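Local coordinates for protein digeranylgeranylglycerophospholipid reductase (Sulfolobus acidocaldarius, PDB 4OPC) that reduces the isoprenoid double bonds of unsaturated archaeal phospholipids to give saturated membrane lipids, using one bound FAD per monomer, at residues 333-338 with 425-430; 188-193 with 226-231; 360-365 with 403-408. All blocks are in the same frame, centred on the assembly; numbering follows the deposited sequence.

Interaction 1 of 3, residues 333-338 with 425-430; sequences MNICYV and LNYPRS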
ATOM      1  N   MET A 333       7.975  16.359  -0.034  1.00 14.47           N
ATOM      2  CA  MET A 333       7.479  15.008  -0.286  1.00 13.78           C
ATOM      3  C   MET A 333       6.815  14.480   0.980  1.00 14.79           C
ATOM      4  O   MET A 333       5.693  13.961   0.946  1.00 14.29           O
ATOM      5  CB  MET A 333       8.619  14.071  -0.685  1.00 14.84           C
ATOM      6  CG  MET A 333       8.224  12.601  -0.696  1.00 12.79           C
ATOM      7  SD  MET A 333       6.996  12.259  -1.976  1.00 14.71           S
ATOM      8  CE  MET A 333       6.378  10.667  -1.445  1.00 14.97           C
ATOM      9  N   ASN A 334       7.517  14.625   2.098  1.00 12.97           N
ATOM     10  CA  ASN A 334       7.022  14.147   3.382  1.00 12.84           C
ATOM     11  C   ASN A 334       5.797  14.925   3.824  1.00 14.13           C
ATOM     12  O   ASN A 334       4.808  14.339   4.251  1.00 14.99           O
ATOM     13  CB  ASN A 334       8.099  14.281   4.447  1.00 12.89           C
ATOM     14  CG  ASN A 334       9.215  13.285   4.275  1.00 13.88           C
ATOM     15  OD1 ASN A 334       8.972  12.116   4.007  1.00 15.26           O
ATOM     16  ND2 ASN A 334      10.446  13.743   4.440  1.00 13.84           N
ATOM     17  N   ILE A 335       5.868  16.248   3.733  1.00 14.64           N
ATOM     18  CA  ILE A 335       4.749  17.081   4.168  1.00 16.96           C
ATOM     19  C   ILE A 335       3.475  16.741   3.389  1.00 18.13           C
ATOM     20  O   ILE A 335       2.408  16.518   3.978  1.00 17.24           O
ATOM     21  CB  ILE A 335       5.064  18.568   3.996  1.00 19.25           C
ATOM     22  CG1 ILE A 335       6.370  18.943   4.713  1.00 21.21           C
ATOM     23  CG2 ILE A 335       3.886  19.413   4.476  1.00 19.38           C
ATOM     24  CD1 ILE A 335       6.411  18.543   6.163  1.00 22.44           C
ATOM     25  N   CYS A 336       3.600  16.682   2.067  1.00 15.33           N
ATOM     26  CA  CYS A 336       2.479  16.352   1.187  1.00 15.62           C
ATOM     27  C   CYS A 336       1.936  14.965   1.498  1.00 14.51           C
ATOM     28  O   CYS A 336       0.727  14.799   1.717  1.00 14.48           O
ATOM     29  CB  CYS A 336       2.926  16.425  -0.285  1.00 17.78           C
ATOM     30  SG  CYS A 336       1.761  15.778  -1.568  1.00 21.10           S
ATOM     31  N   TYR A 337       2.814  13.964   1.551  1.00 12.91           N
ATOM     32  CA  TYR A 337       2.329  12.600   1.745  1.00 12.10           C
ATOM     33  C   TYR A 337       1.696  12.372   3.112  1.00 12.73           C
ATOM     34  O   TYR A 337       0.651  11.721   3.202  1.00 12.80           O
ATOM     35  CB  TYR A 337       3.410  11.542   1.467  1.00 12.10           C
ATOM     36  CG  TYR A 337       2.790  10.182   1.516  1.00 11.68           C
ATOM     37  CD1 TYR A 337       2.041   9.703   0.445  1.00 12.30           C
ATOM     38  CD2 TYR A 337       2.857   9.403   2.662  1.00 13.02           C
ATOM     39  CE1 TYR A 337       1.416   8.469   0.509  1.00 11.38           C
ATOM     40  CE2 TYR A 337       2.230   8.173   2.727  1.00 12.79           C
ATOM     41  CZ  TYR A 337       1.505   7.716   1.646  1.00 11.28           C
ATOM     42  OH  TYR A 337       0.855   6.508   1.689  1.00 13.49           O
ATOM     43  N   VAL A 338       2.315  12.893   4.167  1.00 12.59           N
ATOM     44  CA  VAL A 338       1.723  12.771   5.501  1.00 14.37           C
ATOM     45  C   VAL A 338       0.350  13.449   5.561  1.00 14.94           C
ATOM     46  O   VAL A 338      -0.594  12.878   6.112  1.00 14.91           O
ATOM     47  CB  VAL A 338       2.676  13.302   6.595  1.00 16.18           C
ATOM     48  CG1 VAL A 338       1.962  13.389   7.929  1.00 18.80           C
ATOM     49  CG2 VAL A 338       3.911  12.397   6.698  1.00 17.48           C
ATOM     50  N   LEU A 425       0.572  14.901  12.488  1.00 23.53           N
ATOM     51  CA  LEU A 425       0.127  16.246  12.116  1.00 29.25           C
ATOM     52  C   LEU A 425       1.180  17.294  12.484  1.00 30.25           C
ATOM     53  O   LEU A 425       1.170  18.414  11.967  1.00 35.31           O
ATOM     54  CB  LEU A 425      -1.230  16.572  12.746  1.00 36.96           C
ATOM     55  CG  LEU A 425      -2.364  15.651  12.279  1.00 50.37           C
ATOM     56  CD1 LEU A 425      -3.698  16.051  12.891  1.00 49.40           C
ATOM     57  CD2 LEU A 425      -2.454  15.624  10.758  1.00 40.11           C
ATOM     58  N   ASN A 426       2.103  16.916  13.361  1.00 22.28           N
ATOM     59  CA  ASN A 426       3.249  17.758  13.694  1.00 23.66           C
ATOM     60  C   ASN A 426       4.549  17.177  13.140  1.00 23.10           C
ATOM     61  O   ASN A 426       5.598  17.237  13.784  1.00 23.19           O
ATOM     62  CB  ASN A 426       3.353  17.950  15.206  1.00 26.79           C
ATOM     63  CG  ASN A 426       2.202  18.758  15.767  1.00 30.71           C
ATOM     64  OD1 ASN A 426       2.112  19.965  15.547  1.00 35.09           O
ATOM     65  ND2 ASN A 426       1.313  18.095  16.498  1.00 34.63           N
ATOM     66  N   TYR A 427       4.468  16.609  11.940  1.00 23.32           N
ATOM     67  CA  TYR A 427       5.635  16.068  11.267  1.00 21.01           C
ATOM     68  C   TYR A 427       6.738  17.135  11.194  1.00 18.58           C
ATOM     69  O   TYR A 427       6.448  18.303  10.944  1.00 20.58           O
ATOM     70  CB  TYR A 427       5.250  15.584   9.861  1.00 18.46           C
ATOM     71  CG  TYR A 427       6.380  14.833   9.202  1.00 16.03           C
ATOM     72  CD1 TYR A 427       6.528  13.459   9.386  1.00 17.03           C
ATOM     73  CD2 TYR A 427       7.331  15.505   8.439  1.00 15.96           C
ATOM     74  CE1 TYR A 427       7.589  12.773   8.815  1.00 15.41           C
ATOM     75  CE2 TYR A 427       8.390  14.833   7.872  1.00 16.32           C
ATOM     76  CZ  TYR A 427       8.515  13.472   8.053  1.00 15.69           C
ATOM     77  OH  TYR A 427       9.572  12.814   7.480  1.00 17.66           O
ATOM     78  N   PRO A 428       8.005  16.731  11.414  1.00 18.16           N
ATOM     79  CA  PRO A 428       9.141  17.663  11.434  1.00 19.65           C
ATOM     80  C   PRO A 428       9.198  18.523  10.181  1.00 18.91           C
ATOM     81  O   PRO A 428       9.058  17.997   9.081  1.00 19.08           O
ATOM     82  CB  PRO A 428      10.362  16.741  11.439  1.00 29.85           C
ATOM     83  CG  PRO A 428       9.890  15.446  11.930  1.00 27.90           C
ATOM     84  CD  PRO A 428       8.413  15.344  11.692  1.00 18.94           C
ATOM     85  N   ARG A 429       9.411  19.822  10.341  1.00 23.06           N
ATOM     86  CA  ARG A 429       9.430  20.722   9.195  1.00 22.36           C
ATOM     87  C   ARG A 429      10.766  20.702   8.462  1.00 25.62           C
ATOM     88  O   ARG A 429      10.882  21.238   7.366  1.00 24.60           O
ATOM     89  CB  ARG A 429       9.079  22.147   9.625  1.00 27.21           C
ATOM     90  CG  ARG A 429       7.723  22.274  10.301  1.00 34.41           C
ATOM     91  CD  ARG A 429       6.620  21.661   9.451  1.00 50.90           C
ATOM     92  NE  ARG A 429       6.583  22.231   8.108  1.00 55.56           N
ATOM     93  CZ  ARG A 429       5.547  22.135   7.279  1.00 62.69           C
ATOM     94  NH1 ARG A 429       4.447  21.494   7.658  1.00 51.70           N
ATOM     95  NH2 ARG A 429       5.608  22.690   6.074  1.00 57.12           N
ATOM     96  N   SER A 430      11.770  20.087   9.074  1.00 22.67           N
ATOM     97  CA  SER A 430      13.083  19.972   8.457  1.00 25.00           C
ATOM     98  C   SER A 430      13.744  18.672   8.914  1.00 25.75           C
ATOM     99  O   SER A 430      13.338  18.093   9.913  1.00 24.75           O
ATOM    100  CB  SER A 430      13.951  21.173   8.827  1.00 31.29           C
ATOM    101  OG  SER A 430      14.549  20.978  10.091  1.00 32.94           O
TER
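Tyr427 packs its ring obliquely against one turn of helix 332-357, meeting Asn334, Ile335 and Val338 with different atoms. CB of Asn334 sits 3.5 Å from Tyr427 CE2, with the amide plane turned 42° from the ring. CG2 of Val338 reaches the other long side of the ring at CD1 (3.9 Å), its side chain crossing that of the tyrosine at about a right angle. On the CD2 side lies Ile335 CD1, also 3.9 Å away. Bends at chi2 and chi3 fold the Arg429 chain back, and the same Ile335 methyl sits 3.8 Å above the centre of the guanidinium, while Ile335 CG2 touches NH1.

No hydrogen bond joins the two segments. Although Asn334 ND2 and Tyr427 OH are 3.3 Å apart, the angle is poor, and each polar end is held elsewhere: the phenol by the carbonyl of Tyr277, the amide by Met279 N and Thr278 OG1. Tyr427 CG stands anti to the backbone N (chi1 -172°), on a CB that already points at the helix, and Trp437 of helix 434-452 meets the ring edge-to-face. The Pro428 carbonyl accepts from Trp331 NE1. Next to Ile335, Cys336 forms the disulfide with Cys311 of helix 302-322. The arrangement is an aromatic side chain from an interhelical loop packed on a helix, within the helical C-terminal part of this geranylgeranyl reductase.

Interaction 2 of 3, residues 188-193 with 226-231; sequences REVLLT and KVNVGL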
ATOM      1  N   ARG A 188      -3.215 -14.863  -4.344  1.00 13.91           N
ATOM      2  CA  ARG A 188      -4.525 -14.877  -4.976  1.00 14.32           C
ATOM      3  C   ARG A 188      -4.535 -15.650  -6.284  1.00 14.97           C
ATOM      4  O   ARG A 188      -3.499 -15.817  -6.945  1.00 15.60           O
ATOM      5  CB  ARG A 188      -5.022 -13.446  -5.235  1.00 16.04           C
ATOM      6  CG  ARG A 188      -4.229 -12.640  -6.286  1.00 16.02           C
ATOM      7  CD  ARG A 188      -4.750 -12.889  -7.721  1.00 16.72           C
ATOM      8  NE  ARG A 188      -4.102 -12.069  -8.740  1.00 18.05           N
ATOM      9  CZ  ARG A 188      -2.919 -12.340  -9.279  1.00 17.44           C
ATOM     10  NH1 ARG A 188      -2.234 -13.399  -8.879  1.00 17.54           N
ATOM     11  NH2 ARG A 188      -2.415 -11.548 -10.225  1.00 18.04           N
ATOM     12  N   GLU A 189      -5.733 -16.080  -6.673  1.00 15.04           N
ATOM     13  CA  GLU A 189      -5.982 -16.623  -7.999  1.00 15.89           C
ATOM     14  C   GLU A 189      -7.159 -15.906  -8.639  1.00 16.26           C
ATOM     15  O   GLU A 189      -8.010 -15.357  -7.943  1.00 16.46           O
ATOM     16  CB  GLU A 189      -6.245 -18.139  -7.935  1.00 17.72           C
ATOM     17  CG  GLU A 189      -5.145 -18.882  -7.216  1.00 17.94           C
ATOM     18  CD  GLU A 189      -5.329 -20.377  -7.170  1.00 18.07           C
ATOM     19  OE1 GLU A 189      -6.475 -20.861  -7.340  1.00 20.07           O
ATOM     20  OE2 GLU A 189      -4.315 -21.073  -6.952  1.00 21.29           O
ATOM     21  N   VAL A 190      -7.191 -15.868  -9.964  1.00 18.10           N
ATOM     22  CA  VAL A 190      -8.389 -15.431 -10.661  1.00 18.60           C
ATOM     23  C   VAL A 190      -8.997 -16.649 -11.342  1.00 21.79           C
ATOM     24  O   VAL A 190      -8.320 -17.338 -12.107  1.00 23.58           O
ATOM     25  CB  VAL A 190      -8.107 -14.306 -11.673  1.00 19.76           C
ATOM     26  CG1 VAL A 190      -9.345 -14.038 -12.521  1.00 24.08           C
ATOM     27  CG2 VAL A 190      -7.679 -13.051 -10.944  1.00 18.84           C
ATOM     28  N   LEU A 191     -10.266 -16.917 -11.038  1.00 20.01           N
ATOM     29  CA  LEU A 191     -10.958 -18.101 -11.533  1.00 21.48           C
ATOM     30  C   LEU A 191     -12.323 -17.754 -12.106  1.00 23.53           C
ATOM     31  O   LEU A 191     -12.957 -16.787 -11.688  1.00 24.21           O
ATOM     32  CB  LEU A 191     -11.148 -19.100 -10.386  1.00 25.90           C
ATOM     33  CG  LEU A 191      -9.868 -19.669  -9.770  1.00 26.47           C
ATOM     34  CD1 LEU A 191      -9.967 -19.650  -8.264  1.00 33.41           C
ATOM     35  CD2 LEU A 191      -9.627 -21.085 -10.266  1.00 36.30           C
ATOM     36  N   LEU A 192     -12.776 -18.562 -13.063  1.00 25.66           N
ATOM     37  CA  LEU A 192     -14.159 -18.501 -13.524  1.00 26.78           C
ATOM     38  C   LEU A 192     -15.061 -19.211 -12.519  1.00 23.00           C
ATOM     39  O   LEU A 192     -14.611 -20.100 -11.795  1.00 28.57           O
ATOM     40  CB  LEU A 192     -14.295 -19.163 -14.896  1.00 27.53           C
ATOM     41  CG  LEU A 192     -13.392 -18.581 -15.984  1.00 30.65           C
ATOM     42  CD1 LEU A 192     -13.662 -19.220 -17.344  1.00 32.74           C
ATOM     43  CD2 LEU A 192     -13.559 -17.073 -16.056  1.00 30.05           C
ATOM     44  N   THR A 193     -16.328 -18.806 -12.456  1.00 27.55           N
ATOM     45  CA  THR A 193     -17.288 -19.420 -11.538  1.00 28.14           C
ATOM     46  C   THR A 193     -18.368 -20.195 -12.296  1.00 31.78           C
ATOM     47  O   THR A 193     -18.664 -19.897 -13.455  1.00 32.21           O
ATOM     48  CB  THR A 193     -17.972 -18.379 -10.634  1.00 31.08           C
ATOM     49  OG1 THR A 193     -18.787 -17.511 -11.434  1.00 31.63           O
ATOM     50  CG2 THR A 193     -16.929 -17.553  -9.894  1.00 26.18           C
ATOM     51  N   LYS A 226     -16.496 -14.299 -12.849  1.00 22.87           N
ATOM     52  CA  LYS A 226     -15.047 -14.301 -12.719  1.00 23.87           C
ATOM     53  C   LYS A 226     -14.679 -13.596 -11.427  1.00 20.53           C
ATOM     54  O   LYS A 226     -15.246 -12.558 -11.102  1.00 23.28           O
ATOM     55  CB  LYS A 226     -14.391 -13.610 -13.917  1.00 24.38           C
ATOM     56  CG  LYS A 226     -12.863 -13.572 -13.850  1.00 23.07           C
ATOM     57  CD  LYS A 226     -12.209 -13.223 -15.188  1.00 32.95           C
ATOM     58  CE  LYS A 226     -12.730 -11.917 -15.761  1.00 44.38           C
ATOM     59  NZ  LYS A 226     -12.159 -11.651 -17.122  1.00 34.87           N
ATOM     60  N   VAL A 227     -13.743 -14.170 -10.680  1.00 19.53           N
ATOM     61  CA  VAL A 227     -13.429 -13.648  -9.357  1.00 17.08           C
ATOM     62  C   VAL A 227     -11.942 -13.726  -9.034  1.00 17.81           C
ATOM     63  O   VAL A 227     -11.261 -14.677  -9.410  1.00 18.74           O
ATOM     64  CB  VAL A 227     -14.273 -14.369  -8.256  1.00 19.89           C
ATOM     65  CG1 VAL A 227     -13.933 -15.857  -8.172  1.00 21.02           C
ATOM     66  CG2 VAL A 227     -14.094 -13.701  -6.892  1.00 17.42           C
ATOM     67  N   ASN A 228     -11.457 -12.687  -8.363  1.00 16.07           N
ATOM     68  CA  ASN A 228     -10.126 -12.652  -7.765  1.00 15.19           C
ATOM     69  C   ASN A 228     -10.306 -13.048  -6.290  1.00 14.39           C
ATOM     70  O   ASN A 228     -10.927 -12.319  -5.511  1.00 15.39           O
ATOM     71  CB  ASN A 228      -9.535 -11.233  -7.948  1.00 14.72           C
ATOM     72  CG  ASN A 228      -8.130 -11.073  -7.383  1.00 14.58           C
ATOM     73  OD1 ASN A 228      -7.844 -11.465  -6.250  1.00 14.67           O
ATOM     74  ND2 ASN A 228      -7.251 -10.453  -8.171  1.00 15.30           N
ATOM     75  N   VAL A 229      -9.815 -14.231  -5.936  1.00 14.53           N
ATOM     76  CA  VAL A 229     -10.003 -14.770  -4.587  1.00 13.25           C
ATOM     77  C   VAL A 229      -8.639 -15.009  -3.953  1.00 13.56           C
ATOM     78  O   VAL A 229      -7.723 -15.523  -4.597  1.00 15.07           O
ATOM     79  CB  VAL A 229     -10.884 -16.060  -4.589  1.00 16.30           C
ATOM     80  CG1 VAL A 229     -10.398 -17.057  -5.631  1.00 23.12           C
ATOM     81  CG2 VAL A 229     -10.919 -16.690  -3.210  1.00 16.68           C
ATOM     82  N   GLY A 230      -8.472 -14.608  -2.703  1.00 13.52           N
ATOM     83  CA  GLY A 230      -7.174 -14.747  -2.075  1.00 14.19           C
ATOM     84  C   GLY A 230      -7.205 -14.530  -0.578  1.00 12.55           C
ATOM     85  O   GLY A 230      -8.270 -14.403   0.040  1.00 11.96           O
ATOM     86  N   LEU A 231      -6.014 -14.492   0.007  1.00 12.26           N
ATOM     87  CA  LEU A 231      -5.883 -14.213   1.428  1.00 10.87           C
ATOM     88  C   LEU A 231      -4.548 -13.570   1.735  1.00 11.39           C
ATOM     89  O   LEU A 231      -3.595 -13.671   0.959  1.00 11.94           O
ATOM     90  CB  LEU A 231      -6.052 -15.484   2.284  1.00 13.23           C
ATOM     91  CG  LEU A 231      -4.827 -16.390   2.396  1.00 12.65           C
ATOM     92  CD1 LEU A 231      -4.960 -17.311   3.613  1.00 15.87           C
ATOM     93  CD2 LEU A 231      -4.621 -17.216   1.127  1.00 15.05           C
TER
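Glu189 and Val229 face each other as a hydrogen-bonded antiparallel pair, and Leu191 with Val227 forms the next. Each pair closes two N-H...O=C bonds, all four at 2.9 Å between N and O, as in Glu189 N to Val229 O. Val229 N returns a bond to Glu189 O, and Leu191 and Val227 exchange bonds in the same way. The carbonyls also receive CA-H contacts, the shortest from Val190 CA to Val227 O at 3.2 Å. Arg188, Val190 and Leu192 turn their own backbone polar groups the other way, to bonds with strand 261-271 and residues near its start.

Strands 183-193 and 226-234, their segments 158° apart in direction, are antiparallel neighbours in a large mixed sheet, and both segments fall in the geranylgeranyl reductase catalytic region. One face of this sheet looks to the flavin, and on it the side chain of Arg188 comes within about 4 Å of the bound dihydro-FAD. Its CD lies 3.5 Å from Asn228 ND2, which stands at the edge of the guanidinium, in its plane. The two groups do not bond: Asn228 ND2 donates to the carbonyl of the FAD-binding Cys48, and OD1 accepts from Trp218 NE1, satisfying both ends of this buried amide. Gly230 lies opposite Arg188, where any CB would clash with Arg188 CB. Further along, Val190 CG1 packs 3.8 Å from Lys226 CG.

The opposite face carries Leu191 CD1 against Val229 CG1 (3.7 Å), with Tyr246 of helix 242-253 touching both residues. Buried Glu189 is satisfied at each oxygen, OE1 by the hydroxyl of Tyr246 and OE2 by that of Tyr187. Thr193 CG2 meets Val227 CG1 at 3.8 Å, while its OG1 bonds to the carbonyl of Glu195.

Interaction 3 of 3, residues 360-365 with 403-408; sequences NDDINY and RPSLLF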
ATOM      1  N   ASN A 360     -11.386 -14.869  17.116  1.00 15.19           N
ATOM      2  CA  ASN A 360     -12.618 -15.020  16.355  1.00 15.26           C
ATOM      3  C   ASN A 360     -13.838 -14.735  17.226  1.00 15.16           C
ATOM      4  O   ASN A 360     -14.784 -14.104  16.773  1.00 16.72           O
ATOM      5  CB  ASN A 360     -12.735 -16.407  15.713  1.00 16.23           C
ATOM      6  CG  ASN A 360     -11.980 -16.506  14.414  1.00 17.33           C
ATOM      7  OD1 ASN A 360     -11.498 -15.503  13.888  1.00 16.83           O
ATOM      8  ND2 ASN A 360     -11.875 -17.710  13.883  1.00 18.15           N
ATOM      9  N   ASP A 361     -13.821 -15.200  18.475  1.00 15.48           N
ATOM     10  CA  ASP A 361     -14.959 -14.959  19.364  1.00 16.00           C
ATOM     11  C   ASP A 361     -15.151 -13.463  19.581  1.00 14.97           C
ATOM     12  O   ASP A 361     -16.289 -12.987  19.614  1.00 17.19           O
ATOM     13  CB  ASP A 361     -14.788 -15.666  20.716  1.00 17.95           C
ATOM     14  CG  ASP A 361     -14.983 -17.172  20.626  1.00 23.25           C
ATOM     15  OD1 ASP A 361     -15.595 -17.656  19.647  1.00 25.04           O
ATOM     16  OD2 ASP A 361     -14.525 -17.875  21.550  1.00 28.81           O
ATOM     17  N   ASP A 362     -14.048 -12.732  19.727  1.00 15.39           N
ATOM     18  CA  ASP A 362     -14.112 -11.273  19.895  1.00 15.93           C
ATOM     19  C   ASP A 362     -14.756 -10.590  18.694  1.00 16.86           C
ATOM     20  O   ASP A 362     -15.602  -9.701  18.851  1.00 18.19           O
ATOM     21  CB  ASP A 362     -12.724 -10.660  20.053  1.00 16.86           C
ATOM     22  CG  ASP A 362     -12.045 -11.020  21.345  1.00 16.70           C
ATOM     23  OD1 ASP A 362     -12.730 -11.273  22.354  1.00 17.34           O
ATOM     24  OD2 ASP A 362     -10.796 -10.986  21.352  1.00 18.81           O
ATOM     25  N   ILE A 363     -14.331 -10.986  17.501  1.00 17.32           N
ATOM     26  CA  ILE A 363     -14.824 -10.368  16.278  1.00 14.94           C
ATOM     27  C   ILE A 363     -16.289 -10.732  16.034  1.00 18.88           C
ATOM     28  O   ILE A 363     -17.107  -9.863  15.713  1.00 18.46           O
ATOM     29  CB  ILE A 363     -13.947 -10.753  15.096  1.00 16.06           C
ATOM     30  CG1 ILE A 363     -12.503 -10.332  15.393  1.00 17.30           C
ATOM     31  CG2 ILE A 363     -14.462 -10.090  13.809  1.00 17.91           C
ATOM     32  CD1 ILE A 363     -11.446 -11.021  14.535  1.00 21.47           C
ATOM     33  N   ASN A 364     -16.635 -12.006  16.214  1.00 15.99           N
ATOM     34  CA  ASN A 364     -18.030 -12.419  16.107  1.00 15.88           C
ATOM     35  C   ASN A 364     -18.937 -11.630  17.045  1.00 17.08           C
ATOM     36  O   ASN A 364     -20.014 -11.180  16.651  1.00 19.46           O
ATOM     37  CB  ASN A 364     -18.185 -13.912  16.413  1.00 16.18           C
ATOM     38  CG  ASN A 364     -17.659 -14.789  15.293  1.00 17.37           C
ATOM     39  OD1 ASN A 364     -17.689 -14.403  14.121  1.00 17.14           O
ATOM     40  ND2 ASN A 364     -17.184 -15.973  15.639  1.00 19.93           N
ATOM     41  N   TYR A 365     -18.505 -11.491  18.295  1.00 16.04           N
ATOM     42  CA  TYR A 365     -19.288 -10.791  19.303  1.00 16.78           C
ATOM     43  C   TYR A 365     -19.424  -9.312  18.974  1.00 17.28           C
ATOM     44  O   TYR A 365     -20.528  -8.763  19.004  1.00 20.30           O
ATOM     45  CB  TYR A 365     -18.617 -10.962  20.659  1.00 18.14           C
ATOM     46  CG  TYR A 365     -19.385 -10.380  21.809  1.00 19.30           C
ATOM     47  CD1 TYR A 365     -20.428 -11.084  22.391  1.00 19.68           C
ATOM     48  CD2 TYR A 365     -19.059  -9.133  22.327  1.00 20.57           C
ATOM     49  CE1 TYR A 365     -21.134 -10.562  23.467  1.00 22.20           C
ATOM     50  CE2 TYR A 365     -19.757  -8.603  23.398  1.00 24.83           C
ATOM     51  CZ  TYR A 365     -20.789  -9.317  23.954  1.00 21.48           C
ATOM     52  OH  TYR A 365     -21.484  -8.793  25.022  1.00 25.94           O
ATOM     53  N   ARG A 403     -16.364 -12.689  29.859  1.00 25.18           N
ATOM     54  CA  ARG A 403     -15.092 -13.390  29.777  1.00 24.14           C
ATOM     55  C   ARG A 403     -14.011 -12.353  29.543  1.00 22.97           C
ATOM     56  O   ARG A 403     -14.318 -11.219  29.162  1.00 23.09           O
ATOM     57  CB  ARG A 403     -15.099 -14.396  28.628  1.00 21.91           C
ATOM     58  CG  ARG A 403     -15.297 -13.756  27.273  1.00 22.41           C
ATOM     59  CD  ARG A 403     -15.072 -14.746  26.136  1.00 23.81           C
ATOM     60  NE  ARG A 403     -15.450 -14.164  24.851  1.00 24.86           N
ATOM     61  CZ  ARG A 403     -14.661 -13.384  24.124  1.00 19.95           C
ATOM     62  NH1 ARG A 403     -13.436 -13.099  24.538  1.00 24.55           N
ATOM     63  NH2 ARG A 403     -15.099 -12.890  22.975  1.00 19.91           N
ATOM     64  N   PRO A 404     -12.745 -12.718  29.793  1.00 21.29           N
ATOM     65  CA  PRO A 404     -11.649 -11.811  29.447  1.00 22.84           C
ATOM     66  C   PRO A 404     -11.638 -11.520  27.959  1.00 21.83           C
ATOM     67  O   PRO A 404     -11.890 -12.414  27.155  1.00 21.00           O
ATOM     68  CB  PRO A 404     -10.401 -12.612  29.829  1.00 24.92           C
ATOM     69  CG  PRO A 404     -10.872 -13.515  30.923  1.00 27.15           C
ATOM     70  CD  PRO A 404     -12.277 -13.887  30.559  1.00 26.28           C
ATOM     71  N   SER A 405     -11.356 -10.280  27.589  1.00 19.18           N
ATOM     72  CA  SER A 405     -11.298  -9.930  26.178  1.00 18.11           C
ATOM     73  C   SER A 405     -10.474  -8.678  25.921  1.00 17.51           C
ATOM     74  O   SER A 405     -10.565  -7.691  26.655  1.00 18.09           O
ATOM     75  CB  SER A 405     -12.703  -9.726  25.617  1.00 16.81           C
ATOM     76  OG  SER A 405     -12.630  -9.279  24.272  1.00 18.18           O
ATOM     77  N   LEU A 406      -9.676  -8.716  24.862  1.00 18.81           N
ATOM     78  CA  LEU A 406      -8.952  -7.532  24.423  1.00 17.70           C
ATOM     79  C   LEU A 406      -9.893  -6.427  23.943  1.00 20.32           C
ATOM     80  O   LEU A 406      -9.486  -5.283  23.824  1.00 18.61           O
ATOM     81  CB  LEU A 406      -7.929  -7.878  23.333  1.00 19.94           C
ATOM     82  CG  LEU A 406      -6.627  -8.513  23.829  1.00 33.66           C
ATOM     83  CD1 LEU A 406      -5.651  -8.694  22.673  1.00 31.36           C
ATOM     84  CD2 LEU A 406      -5.994  -7.678  24.932  1.00 39.61           C
ATOM     85  N   LEU A 407     -11.158  -6.756  23.687  1.00 18.10           N
ATOM     86  CA  LEU A 407     -12.100  -5.732  23.240  1.00 17.79           C
ATOM     87  C   LEU A 407     -12.195  -4.575  24.228  1.00 18.67           C
ATOM     88  O   LEU A 407     -12.433  -3.444  23.826  1.00 19.32           O
ATOM     89  CB  LEU A 407     -13.490  -6.325  23.039  1.00 18.77           C
ATOM     90  CG  LEU A 407     -13.637  -7.222  21.811  1.00 17.70           C
ATOM     91  CD1 LEU A 407     -14.994  -7.905  21.907  1.00 20.55           C
ATOM     92  CD2 LEU A 407     -13.497  -6.424  20.522  1.00 17.68           C
ATOM     93  N   PHE A 408     -12.005  -4.859  25.514  1.00 17.88           N
ATOM     94  CA  PHE A 408     -12.127  -3.834  26.544  1.00 18.95           C
ATOM     95  C   PHE A 408     -11.015  -2.786  26.488  1.00 19.00           C
ATOM     96  O   PHE A 408     -11.065  -1.804  27.224  1.00 22.62           O
ATOM     97  CB  PHE A 408     -12.199  -4.460  27.942  1.00 20.26           C
ATOM     98  CG  PHE A 408     -13.472  -5.234  28.197  1.00 20.51           C
ATOM     99  CD1 PHE A 408     -14.656  -4.575  28.486  1.00 22.58           C
ATOM    100  CD2 PHE A 408     -13.478  -6.623  28.154  1.00 20.62           C
ATOM    101  CE1 PHE A 408     -15.835  -5.286  28.723  1.00 24.26           C
ATOM    102  CE2 PHE A 408     -14.648  -7.345  28.385  1.00 20.74           C
ATOM    103  CZ  PHE A 408     -15.827  -6.676  28.669  1.00 22.86           C
TER
HETATM  104  O   HOH W   1      -9.305 -11.215  23.493  1.00 19.97           O
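The first turns of helix 360-368 lie beside a loop that enters a 3-10 turn at 406-408, with Asp362 and Leu407 the nearest pair at 6.8 Å between CA atoms. An ST turn shapes this loop: Ser405 OG accepts from Leu407 N at 3.0 Å while its hydroxyl donates to Asp362 OD1.

That one carboxylate oxygen takes three donors. Arg403 grips it end-on in a salt bridge, NH1 and NH2 each 2.9 Å from Asp362 OD1. NH1 arrives on the syn side and NH2 on the anti side, both with the oxygen almost in the guanidinium plane but somewhat out of the carboxylate plane; N-H...O angles of 146° show that neither bond is straight. Ser405 OG, 2.8 Å from Asp362 OD1, comes from above the carboxylate, 59° out of its plane. This cluster of donors would probably favour the charged form of the aspartate. Arg403 NH1 also gives a weak bond to Pro404 O, and Asp361 CB lies over one guanidinium face. Replacing Asp362 by an alanine would probably leave the Arg403 charge without its mate and the Ser405 hydroxyl without its acceptor, letting the guanidinium turn.

Beside the polar group, Leu407 CG packs 4.0 Å from Asp362 CB, and Leu407 CD1 touches the Tyr365 ring obliquely at CD2. The side chain of Leu407 also comes within about 4 Å of the bound phospholipid. The second carboxylate oxygen is tied by a water, which donates to Asp362 OD2 at 2.6 Å and accepts from Leu406 N.

The three contacts are separate, with nearest atoms about 12 Å apart between interactions 2 and 3, about 21 Å between 1 and 2, and about 24 Å between 1 and 3. Interaction 2 belongs to the sheet beside the cofactor, and its Gly230 lies about 8 Å from the bound phospholipid. Interaction 3 approaches the same lipid through another element, 31 Å from interaction 2 between centres. Interaction 1 lies across the chain's centre from interaction 2, the side chain of Val338 about 13 Å from the bound lipid and about 8 Å from that of Tyr341, a lipid-binding residue. Along the chain, interaction 3 is nested inside the loop closed by interaction 1, and helix 360-368 follows helix 332-357.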